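PDB 4AMQ: L544 from Acanthamoeba polyphaga mimivirus, which probably acts as a virion-associated nucleotidyl transferase, with a metal-binding transferase domain joined to a helical domain. Local coordinates for residues 43-48 / 71-76; 195-200 / 214-219; 284-289 / 340-345; 315-320 / 349-354. One frame throughout, in Å; residues are numbered along the deposited sequence.

Contact 1 of 4, residues 43-48 / 71-76; sequences LVVPDR and NNVHPE
The carboxamide of Asn71 lies between two aliphatic groups. Leu43 CD2 sits over one face, 4.1 Å from Asn71 CG, and over the other stands CG1 of Val73. The polar end of the amide reaches into the backbone of Val44 and Val45, with Asn71 CG 3.7 Å from Val45 O. A second flat group, the carboxylate of Glu76, has the two methyls of Val45 on one side of its plane: CG2 stands almost straight above the carboxyl carbon, 3.8 Å from Glu76 CD, while CG1 approaches obliquely and comes within 3.4 Å of Glu76 OE1. Beyond it is the carboxylate of Asp47, turned 44° from that of Glu76, with Asp47 OD2 4.0 Å from Glu76 OE1. These like charges probably disfavour closer approach, although both residues are exposed and water may screen them. Val73 holds the centre through one methyl. With CG1 beside its own backbone N (chi1 -54°), it meets Val45 CG2 at 3.5 Å and Val44 CG1 at 3.8 Å. The contact thus illustrates how a loop's two valines can be held against a single valine just beyond a strand end. Helix 82-93 covers Val44 through Ile82, Ile86 and Leu89, its Arg85 binds Val44 O, and strand 209-217 packs against Leu43 and Val73, so the loop after helix 28-42 is wedged between helix and sheet.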
loop_
_atom_site.group_PDB
_atom_site.type_symbol
_atom_site.label_atom_id
_atom_site.label_comp_id
_atom_site.label_asym_id
_atom_site.label_seq_id
_atom_site.Cartn_x
_atom_site.Cartn_y
_atom_site.Cartn_z
ATOM N N LEU A 43 8.985 -0.742 16.066
ATOM C CA LEU A 43 8.657 0.629 16.459
ATOM C C LEU A 43 9.898 1.406 16.895
ATOM O O LEU A 43 10.831 0.838 17.459
ATOM C CB LEU A 43 7.609 0.642 17.575
ATOM C CG LEU A 43 6.183 0.218 17.215
ATOM C CD1 LEU A 43 5.327 0.107 18.463
ATOM C CD2 LEU A 43 5.562 1.186 16.220
ATOM N N VAL A 44 9.907 2.707 16.622
ATOM C CA VAL A 44 10.987 3.573 17.085
ATOM C C VAL A 44 10.925 3.731 18.604
ATOM O O VAL A 44 11.946 3.662 19.288
ATOM C CB VAL A 44 10.927 4.956 16.413
ATOM C CG1 VAL A 44 11.935 5.900 17.049
ATOM C CG2 VAL A 44 11.174 4.828 14.918
ATOM N N VAL A 45 9.718 3.951 19.120
ATOM C CA VAL A 45 9.463 3.918 20.555
ATOM C C VAL A 45 8.350 2.907 20.826
ATOM O O VAL A 45 7.208 3.111 20.420
ATOM C CB VAL A 45 9.066 5.307 21.102
ATOM C CG1 VAL A 45 8.753 5.230 22.587
ATOM C CG2 VAL A 45 10.177 6.307 20.852
ATOM N N PRO A 46 8.690 1.796 21.496
ATOM C CA PRO A 46 7.787 0.657 21.708
ATOM C C PRO A 46 6.669 0.912 22.717
ATOM O O PRO A 46 5.647 0.223 22.671
ATOM C CB PRO A 46 8.723 -0.435 22.245
ATOM C CG PRO A 46 10.108 0.027 21.907
ATOM C CD PRO A 46 10.049 1.511 21.982
ATOM N N ASP A 47 6.862 1.873 23.616
ATOM C CA ASP A 47 5.884 2.146 24.669
ATOM C C ASP A 47 4.469 2.277 24.110
ATOM O O ASP A 47 4.224 3.066 23.198
ATOM C CB ASP A 47 6.268 3.407 25.448
ATOM C CG ASP A 47 7.674 3.336 26.018
ATOM O OD1 ASP A 47 8.219 2.216 26.130
ATOM O OD2 ASP A 47 8.235 4.401 26.361
ATOM N N ARG A 48 3.543 1.504 24.669
ATOM C CA ARG A 48 2.166 1.461 24.184
ATOM C C ARG A 48 1.505 2.838 24.119
ATOM O O ARG A 48 0.702 3.110 23.228
ATOM C CB ARG A 48 1.327 0.524 25.054
ATOM C CG ARG A 48 -0.065 0.264 24.505
ATOM C CD ARG A 48 0.024 -0.392 23.139
ATOM N NE ARG A 48 -1.280 -0.537 22.499
ATOM C CZ ARG A 48 -1.869 0.416 21.785
ATOM N NH1 ARG A 48 -1.273 1.595 21.625
ATOM N NH2 ARG A 48 -3.056 0.197 21.237
ATOM N N ASN A 71 3.624 6.511 15.297
ATOM C CA ASN A 71 4.535 6.482 16.434
ATOM C C ASN A 71 4.931 7.914 16.787
ATOM O O ASN A 71 5.616 8.586 16.014
ATOM C CB ASN A 71 5.777 5.650 16.099
ATOM C CG ASN A 71 6.444 5.055 17.332
ATOM O OD1 ASN A 71 5.850 4.996 18.413
ATOM N ND2 ASN A 71 7.680 4.599 17.169
ATOM N N ASN A 72 4.472 8.393 17.938
ATOM C CA ASN A 72 4.822 9.736 18.395
ATOM C C ASN A 72 6.027 9.666 19.326
ATOM O O ASN A 72 5.904 9.268 20.482
ATOM C CB ASN A 72 3.624 10.403 19.080
ATOM C CG ASN A 72 2.489 10.699 18.109
ATOM O OD1 ASN A 72 2.709 11.247 17.029
ATOM N ND2 ASN A 72 1.272 10.328 18.488
ATOM N N VAL A 73 7.196 10.042 18.814
ATOM C CA VAL A 73 8.451 9.745 19.502
ATOM C C VAL A 73 9.138 10.947 20.156
ATOM O O VAL A 73 10.117 10.777 20.881
ATOM C CB VAL A 73 9.448 9.014 18.573
ATOM C CG1 VAL A 73 8.795 7.775 17.981
ATOM C CG2 VAL A 73 9.938 9.940 17.469
ATOM N N HIS A 74 8.634 12.150 19.902
ATOM C CA HIS A 74 9.147 13.340 20.574
ATOM C C HIS A 74 8.536 13.426 21.972
ATOM O O HIS A 74 7.356 13.126 22.148
ATOM C CB HIS A 74 8.811 14.599 19.771
ATOM C CG HIS A 74 9.527 15.824 20.242
ATOM N ND1 HIS A 74 9.109 16.569 21.316
ATOM C CD2 HIS A 74 10.650 16.437 19.774
ATOM C CE1 HIS A 74 9.935 17.589 21.501
ATOM N NE2 HIS A 74 10.875 17.525 20.574
ATOM N N PRO A 75 9.326 13.854 22.970
ATOM C CA PRO A 75 10.707 14.331 22.848
ATOM C C PRO A 75 11.737 13.214 22.957
ATOM O O PRO A 75 12.926 13.465 22.763
ATOM C CB PRO A 75 10.842 15.267 24.048
ATOM C CG PRO A 75 9.983 14.624 25.086
ATOM C CD PRO A 75 8.817 14.010 24.346
ATOM N N GLU A 76 11.286 12.004 23.272
ATOM C CA GLU A 76 12.181 10.856 23.383
ATOM C C GLU A 76 13.173 10.833 22.221
ATOM O O GLU A 76 14.367 10.619 22.419
ATOM C CB GLU A 76 11.373 9.558 23.432
ATOM C CG GLU A 76 12.171 8.336 23.842
ATOM C CD GLU A 76 11.287 7.207 24.340
ATOM O OE1 GLU A 76 10.122 7.477 24.700
ATOM O OE2 GLU A 76 11.755 6.051 24.372
#

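Contact 2 of 4, residues 195-200 / 214-219; sequences SILLLQ and IAVRYK
Leu197 and Val216 stand side by side and point the same way from neighbouring antiparallel strands, with Leu197 CD1 3.8 Å from Val216 CB. Farther along the same face, Leu199 leans obliquely over Val216, its CD1 3.9 Å from Val216 CG2. Leu197 also crosses the Tyr218 side chain at about a right angle. That ring has the carbonyl oxygen of Ser195 over one face, 3.4 Å above the plane toward the rim, and Leu197 N at its edge; a chi1 of 55°, with CG between the backbone N and carbonyl carbon, turns it back over the Ser195-Ile196 peptide at the start of the partner strand. On the other face of the sheet Ile196 CD1 meets Ala215 CB at 3.7 Å.

The backbones join through two hydrogen-bonded pairs, Leu197 with Val216 and Leu199 with Ile214. The shortest bond, Val216 N to Leu197 O at 2.7 Å, runs nearly along the C=O axis. Past the strand end, Ser195 O accepts from Tyr218 N at 3.1 Å and weakly from Lys219 N. The Tyr218 hydroxyl is bonded to Val191 O. Paired amides beneath an apolar leucine and valine surface would fix the register of the hairpin and so hold in place the strand that carries the manganese ligand Asp213.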
loop_
_atom_site.group_PDB
_atom_site.type_symbol
_atom_site.label_atom_id
_atom_site.label_comp_id
_atom_site.label_asym_id
_atom_site.label_seq_id
_atom_site.Cartn_x
_atom_site.Cartn_y
_atom_site.Cartn_z
ATOM N N SER A 195 9.154 16.837 9.625
ATOM C CA SER A 195 8.609 16.557 10.949
ATOM C C SER A 195 8.273 15.083 11.135
ATOM O O SER A 195 8.121 14.611 12.260
ATOM C CB SER A 195 7.359 17.402 11.199
ATOM O OG SER A 195 7.640 18.783 11.052
ATOM N N ILE A 196 8.150 14.360 10.028
ATOM C CA ILE A 196 7.760 12.958 10.077
ATOM C C ILE A 196 8.470 12.120 9.017
ATOM O O ILE A 196 8.786 12.608 7.934
ATOM C CB ILE A 196 6.239 12.796 9.894
ATOM C CG1 ILE A 196 5.858 11.313 9.898
ATOM C CG2 ILE A 196 5.787 13.455 8.601
ATOM C CD1 ILE A 196 4.441 11.045 9.453
ATOM N N LEU A 197 8.730 10.859 9.347
ATOM C CA LEU A 197 9.226 9.898 8.370
ATOM C C LEU A 197 8.384 8.628 8.425
ATOM O O LEU A 197 7.779 8.318 9.455
ATOM C CB LEU A 197 10.711 9.590 8.593
ATOM C CG LEU A 197 11.150 8.978 9.924
ATOM C CD1 LEU A 197 10.955 7.468 9.914
ATOM C CD2 LEU A 197 12.608 9.320 10.205
ATOM N N LEU A 198 8.329 7.905 7.311
ATOM C CA LEU A 198 7.519 6.694 7.237
ATOM C C LEU A 198 8.402 5.467 7.077
ATOM O O LEU A 198 9.237 5.415 6.170
ATOM C CB LEU A 198 6.533 6.774 6.065
ATOM C CG LEU A 198 5.571 5.598 5.869
ATOM C CD1 LEU A 198 4.511 5.599 6.955
ATOM C CD2 LEU A 198 4.915 5.651 4.496
ATOM N N LEU A 199 8.225 4.495 7.968
ATOM C CA LEU A 199 8.916 3.215 7.859
ATOM C C LEU A 199 8.007 2.206 7.162
ATOM O O LEU A 199 6.934 1.874 7.669
ATOM C CB LEU A 199 9.305 2.694 9.245
ATOM C CG LEU A 199 10.180 3.592 10.125
ATOM C CD1 LEU A 199 10.365 2.985 11.513
ATOM C CD2 LEU A 199 11.526 3.849 9.466
ATOM N N GLN A 200 8.424 1.724 5.997
ATOM C CA GLN A 200 7.626 0.740 5.271
ATOM C C GLN A 200 8.201 -0.662 5.406
ATOM O O GLN A 200 9.176 -1.018 4.745
ATOM C CB GLN A 200 7.474 1.122 3.799
ATOM C CG GLN A 200 6.490 2.260 3.573
ATOM C CD GLN A 200 6.196 2.494 2.107
ATOM O OE1 GLN A 200 7.024 2.208 1.244
ATOM N NE2 GLN A 200 5.008 3.011 1.818
ATOM N N ILE A 214 4.712 2.445 9.483
ATOM C CA ILE A 214 4.865 3.194 10.728
ATOM C C ILE A 214 5.220 4.656 10.471
ATOM O O ILE A 214 6.340 4.968 10.061
ATOM C CB ILE A 214 5.967 2.596 11.626
ATOM C CG1 ILE A 214 5.850 1.069 11.692
ATOM C CG2 ILE A 214 5.917 3.227 13.018
ATOM C CD1 ILE A 214 4.494 0.573 12.147
ATOM N N ALA A 215 4.265 5.546 10.720
ATOM C CA ALA A 215 4.495 6.982 10.602
ATOM C C ALA A 215 5.170 7.497 11.866
ATOM O O ALA A 215 4.562 7.538 12.934
ATOM C CB ALA A 215 3.189 7.710 10.368
ATOM N N VAL A 216 6.432 7.885 11.742
ATOM C CA VAL A 216 7.201 8.336 12.891
ATOM C C VAL A 216 7.260 9.861 12.953
ATOM O O VAL A 216 7.920 10.501 12.135
ATOM C CB VAL A 216 8.625 7.760 12.864
ATOM C CG1 VAL A 216 9.418 8.249 14.062
ATOM C CG2 VAL A 216 8.575 6.234 12.831
ATOM N N ARG A 217 6.556 10.435 13.924
ATOM C CA ARG A 217 6.575 11.878 14.137
ATOM C C ARG A 217 7.627 12.235 15.177
ATOM O O ARG A 217 7.475 11.920 16.357
ATOM C CB ARG A 217 5.204 12.379 14.599
ATOM C CG ARG A 217 5.027 13.887 14.472
ATOM C CD ARG A 217 3.945 14.407 15.407
ATOM N NE ARG A 217 2.743 13.578 15.380
ATOM C CZ ARG A 217 1.727 13.753 14.539
ATOM N NH1 ARG A 217 1.763 14.734 13.645
ATOM N NH2 ARG A 217 0.676 12.946 14.593
ATOM N N TYR A 218 8.692 12.896 14.736
ATOM C CA TYR A 218 9.800 13.234 15.623
ATOM C C TYR A 218 9.881 14.733 15.929
ATOM O O TYR A 218 10.814 15.184 16.595
ATOM C CB TYR A 218 11.124 12.726 15.044
ATOM C CG TYR A 218 11.397 13.207 13.639
ATOM C CD1 TYR A 218 10.836 12.561 12.544
ATOM C CD2 TYR A 218 12.208 14.311 13.406
ATOM C CE1 TYR A 218 11.077 12.999 11.255
ATOM C CE2 TYR A 218 12.454 14.756 12.119
ATOM C CZ TYR A 218 11.886 14.098 11.050
ATOM O OH TYR A 218 12.127 14.532 9.767
ATOM N N LYS A 219 8.906 15.495 15.438
ATOM C CA LYS A 219 8.761 16.907 15.796
ATOM C C LYS A 219 7.425 17.141 16.495
ATOM O O LYS A 219 6.446 16.451 16.213
ATOM C CB LYS A 219 8.841 17.810 14.564
ATOM C CG LYS A 219 10.233 18.020 13.997
ATOM C CD LYS A 219 10.308 19.361 13.278
ATOM C CE LYS A 219 11.289 19.337 12.117
ATOM N NZ LYS A 219 12.654 18.921 12.522
#

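Contact 3 of 4, residues 284-289 / 340-345; sequences DSYRTI and AWNTLL
Two helices of the helical domain, 274-292 and 334-368, pack here with their short segments running more nearly antiparallel than parallel, at 137°, and their axes 10.4 Å apart. At that separation side chains rather than backbones must bridge the gap, and one tyrosine does most of the work. Tyr286 swings its ring away from its own backbone N and across to the opposing helix, where three residues meet it. Leu345 sends CD1 over one face in a CH-pi contact, 3.6 Å from the centroid of the Tyr286 ring and 18° off the ring normal. At the far end, Tyr286 OH lies in the plane of the Trp341 indole, at its edge, and is 3.3 Å from Trp341 CB; the two side chains cross at about a right angle. The hydroxyl itself is hydrogen-bonded to Ile338 O, one turn earlier in the same helix as Trp341.

The third residue is Asn342, whose amide plane is only 17° from that of the phenol ring. Its OD1 approaches Tyr286 CD1 at 3.5 Å and also meets the aliphatic part of Arg287, with OD1 3.8 Å from Arg287 CG. The extended arginine continues past it to a long salt bridge with Asp284 of its own helix, whose hydrogen bond is weak, and a cation-pi contact with Tyr349. Ile304 of helix 297-311 lies against both Trp341 and Leu345. Asn342 OD1 is buried by carbon neighbours with no hydrogen-bonding partner in the model, a probable energetic cost set against the ring packing and the tyrosine's bond to Ile338.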
loop_
_atom_site.group_PDB
_atom_site.type_symbol
_atom_site.label_atom_id
_atom_site.label_comp_id
_atom_site.label_asym_id
_atom_site.label_seq_id
_atom_site.Cartn_x
_atom_site.Cartn_y
_atom_site.Cartn_z
ATOM N N ASP A 284 -0.404 -6.722 -4.556
ATOM C CA ASP A 284 0.368 -5.482 -4.444
ATOM C C ASP A 284 1.657 -5.682 -3.632
ATOM O O ASP A 284 2.685 -5.081 -3.929
ATOM C CB ASP A 284 -0.470 -4.373 -3.813
ATOM C CG ASP A 284 -1.446 -3.749 -4.784
ATOM O OD1 ASP A 284 -1.156 -3.723 -6.001
ATOM O OD2 ASP A 284 -2.501 -3.267 -4.321
ATOM N N SER A 285 1.594 -6.527 -2.607
ATOM C CA SER A 285 2.774 -6.849 -1.806
ATOM C C SER A 285 3.869 -7.522 -2.642
ATOM O O SER A 285 5.045 -7.175 -2.535
ATOM C CB SER A 285 2.389 -7.734 -0.620
ATOM O OG SER A 285 1.537 -7.032 0.265
ATOM N N TYR A 286 3.474 -8.483 -3.473
ATOM C CA TYR A 286 4.397 -9.123 -4.404
ATOM C C TYR A 286 5.062 -8.056 -5.270
ATOM O O TYR A 286 6.289 -7.951 -5.313
ATOM C CB TYR A 286 3.631 -10.126 -5.275
ATOM C CG TYR A 286 4.488 -11.043 -6.127
ATOM C CD1 TYR A 286 5.141 -10.570 -7.261
ATOM C CD2 TYR A 286 4.630 -12.387 -5.805
ATOM C CE1 TYR A 286 5.914 -11.411 -8.044
ATOM C CE2 TYR A 286 5.404 -13.235 -6.582
ATOM C CZ TYR A 286 6.039 -12.741 -7.700
ATOM O OH TYR A 286 6.804 -13.582 -8.469
ATOM N N ARG A 287 4.241 -7.254 -5.945
ATOM C CA ARG A 287 4.721 -6.187 -6.824
ATOM C C ARG A 287 5.677 -5.225 -6.136
ATOM O O ARG A 287 6.758 -4.934 -6.648
ATOM C CB ARG A 287 3.545 -5.382 -7.371
ATOM C CG ARG A 287 2.680 -6.122 -8.359
ATOM C CD ARG A 287 1.360 -5.397 -8.512
ATOM N NE ARG A 287 0.662 -5.773 -9.733
ATOM C CZ ARG A 287 -0.453 -5.186 -10.152
ATOM N NH1 ARG A 287 -0.989 -4.207 -9.441
ATOM N NH2 ARG A 287 -1.029 -5.579 -11.278
ATOM N N THR A 288 5.259 -4.717 -4.983
ATOM C CA THR A 288 6.051 -3.738 -4.246
ATOM C C THR A 288 7.404 -4.305 -3.831
ATOM O O THR A 288 8.439 -3.674 -4.035
ATOM C CB THR A 288 5.305 -3.230 -2.998
ATOM O OG1 THR A 288 4.127 -2.522 -3.400
ATOM C CG2 THR A 288 6.194 -2.303 -2.185
ATOM N N ILE A 289 7.396 -5.500 -3.248
ATOM C CA ILE A 289 8.640 -6.130 -2.819
ATOM C C ILE A 289 9.528 -6.427 -4.024
ATOM O O ILE A 289 10.729 -6.167 -3.999
ATOM C CB ILE A 289 8.389 -7.424 -2.022
ATOM C CG1 ILE A 289 7.532 -7.132 -0.788
ATOM C CG2 ILE A 289 9.709 -8.056 -1.608
ATOM C CD1 ILE A 289 7.106 -8.378 -0.033
ATOM N N ALA A 340 7.780 -14.202 -14.529
ATOM C CA ALA A 340 6.598 -14.755 -15.187
ATOM C C ALA A 340 5.388 -14.697 -14.260
ATOM O O ALA A 340 4.286 -14.356 -14.686
ATOM C CB ALA A 340 6.853 -16.179 -15.637
ATOM N N TRP A 341 5.603 -15.039 -12.993
ATOM C CA TRP A 341 4.562 -14.924 -11.978
ATOM C C TRP A 341 4.064 -13.488 -11.854
ATOM O O TRP A 341 2.865 -13.245 -11.787
ATOM C CB TRP A 341 5.086 -15.389 -10.622
ATOM C CG TRP A 341 5.043 -16.856 -10.426
ATOM C CD1 TRP A 341 4.278 -17.760 -11.112
ATOM C CD2 TRP A 341 5.801 -17.628 -9.477
ATOM N NE1 TRP A 341 4.509 -19.030 -10.643
ATOM C CE2 TRP A 341 5.442 -18.966 -9.643
ATOM C CE3 TRP A 341 6.749 -17.278 -8.505
ATOM C CZ2 TRP A 341 5.996 -19.985 -8.865
ATOM C CZ3 TRP A 341 7.297 -18.292 -7.741
ATOM C CH2 TRP A 341 6.919 -19.626 -7.923
ATOM N N ASN A 342 4.993 -12.543 -11.804
ATOM C CA ASN A 342 4.630 -11.141 -11.648
ATOM C C ASN A 342 3.703 -10.724 -12.785
ATOM O O ASN A 342 2.680 -10.082 -12.566
ATOM C CB ASN A 342 5.883 -10.262 -11.614
ATOM C CG ASN A 342 5.594 -8.843 -11.145
ATOM O OD1 ASN A 342 4.826 -8.627 -10.208
ATOM N ND2 ASN A 342 6.212 -7.867 -11.802
ATOM N N THR A 343 4.064 -11.120 -14.001
ATOM C CA THR A 343 3.257 -10.847 -15.183
ATOM C C THR A 343 1.854 -11.445 -15.072
ATOM O O THR A 343 0.860 -10.778 -15.357
ATOM C CB THR A 343 3.945 -11.386 -16.453
ATOM O OG1 THR A 343 5.127 -10.620 -16.712
ATOM C CG2 THR A 343 3.013 -11.295 -17.655
ATOM N N LEU A 344 1.777 -12.702 -14.648
ATOM C CA LEU A 344 0.491 -13.376 -14.515
ATOM C C LEU A 344 -0.356 -12.837 -13.359
ATOM O O LEU A 344 -1.583 -12.848 -13.427
ATOM C CB LEU A 344 0.686 -14.888 -14.387
ATOM C CG LEU A 344 1.185 -15.544 -15.678
ATOM C CD1 LEU A 344 1.745 -16.932 -15.416
ATOM C CD2 LEU A 344 0.075 -15.589 -16.723
ATOM N N LEU A 345 0.295 -12.364 -12.302
ATOM C CA LEU A 345 -0.432 -11.779 -11.179
ATOM C C LEU A 345 -1.119 -10.485 -11.599
ATOM O O LEU A 345 -2.092 -10.062 -10.981
ATOM C CB LEU A 345 0.492 -11.530 -9.981
ATOM C CG LEU A 345 0.928 -12.762 -9.184
ATOM C CD1 LEU A 345 1.819 -12.357 -8.016
ATOM C CD2 LEU A 345 -0.278 -13.550 -8.691
#

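Contact 4 of 4, residues 315-320 / 349-354; sequences NGIDMN and YTNINK
Asn351 points from helix 334-368 toward the loop that leads into helix 319-331, and its side chain can be followed outward from CB to the loop backbone. CB sends CG anti to the backbone N (chi1 -164°), away from the helix and up to the peptide between Ile317 and Asp318. CG comes to 3.7 Å from Asp318 N. From there the amide divides. OD1 accepts a hydrogen bond from Asp318 N at 2.8 Å, with an angle of 158° at the hydrogen and the donor tilted 27° from the carbonyl plane. The same oxygen is hemmed in by Ile317, lying 3.2 Å from Ile317 CA and 3.3 Å from Ile317 CG2. On the other branch, Asn351 ND2 lies 4.0 Å from Asp318 CB.

Ile317 obliquely crosses Asn351 and continues to the next residue of the helix, where Ile317 CD1 packs on Ile352 CG1 at 4.0 Å. Ile311 of helix 297-311 touches both isoleucines and extends this apolar patch. Asp318, held by its main chain, occupies the N-cap of helix 319-331: its OD1 accepts from Asn320 N at 3.2 Å, met from above the carboxylate plane. The chemistry is that of a side-chain-to-backbone bond beside a helix cap, in which one amide oxygen satisfies a loop N-H and so probably steadies the residue that caps the helix.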
loop_
_atom_site.group_PDB
_atom_site.type_symbol
_atom_site.label_atom_id
_atom_site.label_comp_id
_atom_site.label_asym_id
_atom_site.label_seq_id
_atom_site.Cartn_x
_atom_site.Cartn_y
_atom_site.Cartn_z
ATOM N N ASN A 315 -15.472 -16.067 -6.548
ATOM C CA ASN A 315 -16.400 -16.403 -7.621
ATOM C C ASN A 315 -16.198 -15.507 -8.839
ATOM O O ASN A 315 -15.924 -14.314 -8.700
ATOM C CB ASN A 315 -17.847 -16.308 -7.129
ATOM C CG ASN A 315 -18.147 -17.283 -6.003
ATOM O OD1 ASN A 315 -18.429 -16.879 -4.875
ATOM N ND2 ASN A 315 -18.090 -18.576 -6.306
ATOM N N GLY A 316 -16.325 -16.088 -10.030
ATOM C CA GLY A 316 -16.207 -15.336 -11.267
ATOM C C GLY A 316 -14.784 -15.178 -11.771
ATOM O O GLY A 316 -14.513 -14.350 -12.640
ATOM N N ILE A 317 -13.869 -15.979 -11.235
ATOM C CA ILE A 317 -12.461 -15.866 -11.598
ATOM C C ILE A 317 -12.110 -16.763 -12.780
ATOM O O ILE A 317 -12.492 -17.931 -12.821
ATOM C CB ILE A 317 -11.537 -16.197 -10.401
ATOM C CG1 ILE A 317 -11.823 -15.251 -9.236
ATOM C CG2 ILE A 317 -10.073 -16.086 -10.799
ATOM C CD1 ILE A 317 -11.637 -13.794 -9.593
ATOM N N ASP A 318 -11.389 -16.204 -13.746
ATOM C CA ASP A 318 -10.888 -16.983 -14.868
ATOM C C ASP A 318 -9.791 -17.921 -14.385
ATOM O O ASP A 318 -8.621 -17.543 -14.328
ATOM C CB ASP A 318 -10.349 -16.060 -15.961
ATOM C CG ASP A 318 -9.822 -16.821 -17.158
ATOM O OD1 ASP A 318 -10.122 -18.026 -17.273
ATOM O OD2 ASP A 318 -9.116 -16.213 -17.987
ATOM N N MET A 319 -10.174 -19.145 -14.035
ATOM C CA MET A 319 -9.233 -20.111 -13.473
ATOM C C MET A 319 -8.145 -20.556 -14.450
ATOM O O MET A 319 -7.224 -21.274 -14.068
ATOM C CB MET A 319 -9.977 -21.323 -12.903
ATOM C CG MET A 319 -10.785 -21.009 -11.654
ATOM S SD MET A 319 -9.748 -20.386 -10.314
ATOM C CE MET A 319 -8.802 -21.854 -9.912
ATOM N N ASN A 320 -8.246 -20.128 -15.705
ATOM C CA ASN A 320 -7.180 -20.372 -16.674
ATOM C C ASN A 320 -5.907 -19.633 -16.287
ATOM O O ASN A 320 -4.801 -20.106 -16.550
ATOM C CB ASN A 320 -7.605 -19.959 -18.084
ATOM C CG ASN A 320 -8.700 -20.840 -18.646
ATOM O OD1 ASN A 320 -8.910 -21.962 -18.183
ATOM N ND2 ASN A 320 -9.404 -20.337 -19.653
ATOM N N TYR A 349 -4.905 -9.791 -11.065
ATOM C CA TYR A 349 -5.294 -8.571 -10.377
ATOM C C TYR A 349 -6.480 -7.936 -11.098
ATOM O O TYR A 349 -7.484 -7.584 -10.482
ATOM C CB TYR A 349 -4.111 -7.602 -10.344
ATOM C CG TYR A 349 -4.288 -6.416 -9.425
ATOM C CD1 TYR A 349 -3.912 -6.485 -8.088
ATOM C CD2 TYR A 349 -4.810 -5.219 -9.898
ATOM C CE1 TYR A 349 -4.060 -5.403 -7.247
ATOM C CE2 TYR A 349 -4.962 -4.128 -9.062
ATOM C CZ TYR A 349 -4.585 -4.226 -7.737
ATOM O OH TYR A 349 -4.736 -3.145 -6.899
ATOM N N THR A 350 -6.353 -7.805 -12.414
ATOM C CA THR A 350 -7.410 -7.258 -13.252
ATOM C C THR A 350 -8.682 -8.088 -13.139
ATOM O O THR A 350 -9.784 -7.552 -13.008
ATOM C CB THR A 350 -6.978 -7.228 -14.726
ATOM O OG1 THR A 350 -5.798 -6.427 -14.862
ATOM C CG2 THR A 350 -8.087 -6.650 -15.599
ATOM N N ASN A 351 -8.517 -9.403 -13.193
ATOM C CA ASN A 351 -9.650 -10.309 -13.132
ATOM C C ASN A 351 -10.405 -10.190 -11.811
ATOM O O ASN A 351 -11.635 -10.170 -11.791
ATOM C CB ASN A 351 -9.193 -11.749 -13.370
ATOM C CG ASN A 351 -10.343 -12.675 -13.704
ATOM O OD1 ASN A 351 -10.560 -13.680 -13.030
ATOM N ND2 ASN A 351 -11.095 -12.335 -14.743
ATOM N N ILE A 352 -9.664 -10.105 -10.711
ATOM C CA ILE A 352 -10.282 -9.997 -9.393
ATOM C C ILE A 352 -11.060 -8.693 -9.266
ATOM O O ILE A 352 -12.169 -8.673 -8.743
ATOM C CB ILE A 352 -9.244 -10.093 -8.261
ATOM C CG1 ILE A 352 -8.607 -11.485 -8.250
ATOM C CG2 ILE A 352 -9.895 -9.804 -6.913
ATOM C CD1 ILE A 352 -7.471 -11.631 -7.277
ATOM N N ASN A 353 -10.475 -7.607 -9.754
ATOM C CA ASN A 353 -11.158 -6.325 -9.776
ATOM C C ASN A 353 -12.459 -6.397 -10.554
ATOM O O ASN A 353 -13.510 -5.975 -10.072
ATOM C CB ASN A 353 -10.260 -5.249 -10.377
ATOM C CG ASN A 353 -9.366 -4.604 -9.346
ATOM O OD1 ASN A 353 -9.816 -3.770 -8.561
ATOM N ND2 ASN A 353 -8.095 -4.987 -9.338
ATOM N N LYS A 354 -12.378 -6.927 -11.768
ATOM C CA LYS A 354 -13.551 -7.060 -12.616
ATOM C C LYS A 354 -14.652 -7.811 -11.879
ATOM O O LYS A 354 -15.802 -7.375 -11.852
ATOM C CB LYS A 354 -13.190 -7.792 -13.910
ATOM C CG LYS A 354 -14.353 -7.965 -14.874
ATOM C CD LYS A 354 -13.908 -8.671 -16.144
ATOM C CE LYS A 354 -12.770 -7.916 -16.809
ATOM N NZ LYS A 354 -13.131 -6.493 -17.066
#

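How the contacts relate
The contacts form two pairs, one in each domain. Contacts 1 and 2 have centres 10 Å apart and share the mixed sheet: Asn71 N bonds to Ala215 O at 2.7 Å, and Asn72 OD1 probably to Arg217 NE. Their strands 66-72 and 209-217 also carry Asp66, Asp68 and Asp213, which bind manganese. The side chain of Leu198 is about 7 Å from a manganese ion, that of Leu43 about 13 Å. Contacts 3 and 4, centres 15 Å apart, both use helix 334-368 and are linked through Arg287 and Tyr349. Contacts 2 and 3 stay about 6 Å apart at their nearest atoms, while Phe202, farther along strand 196-204, packs on helix 274-292.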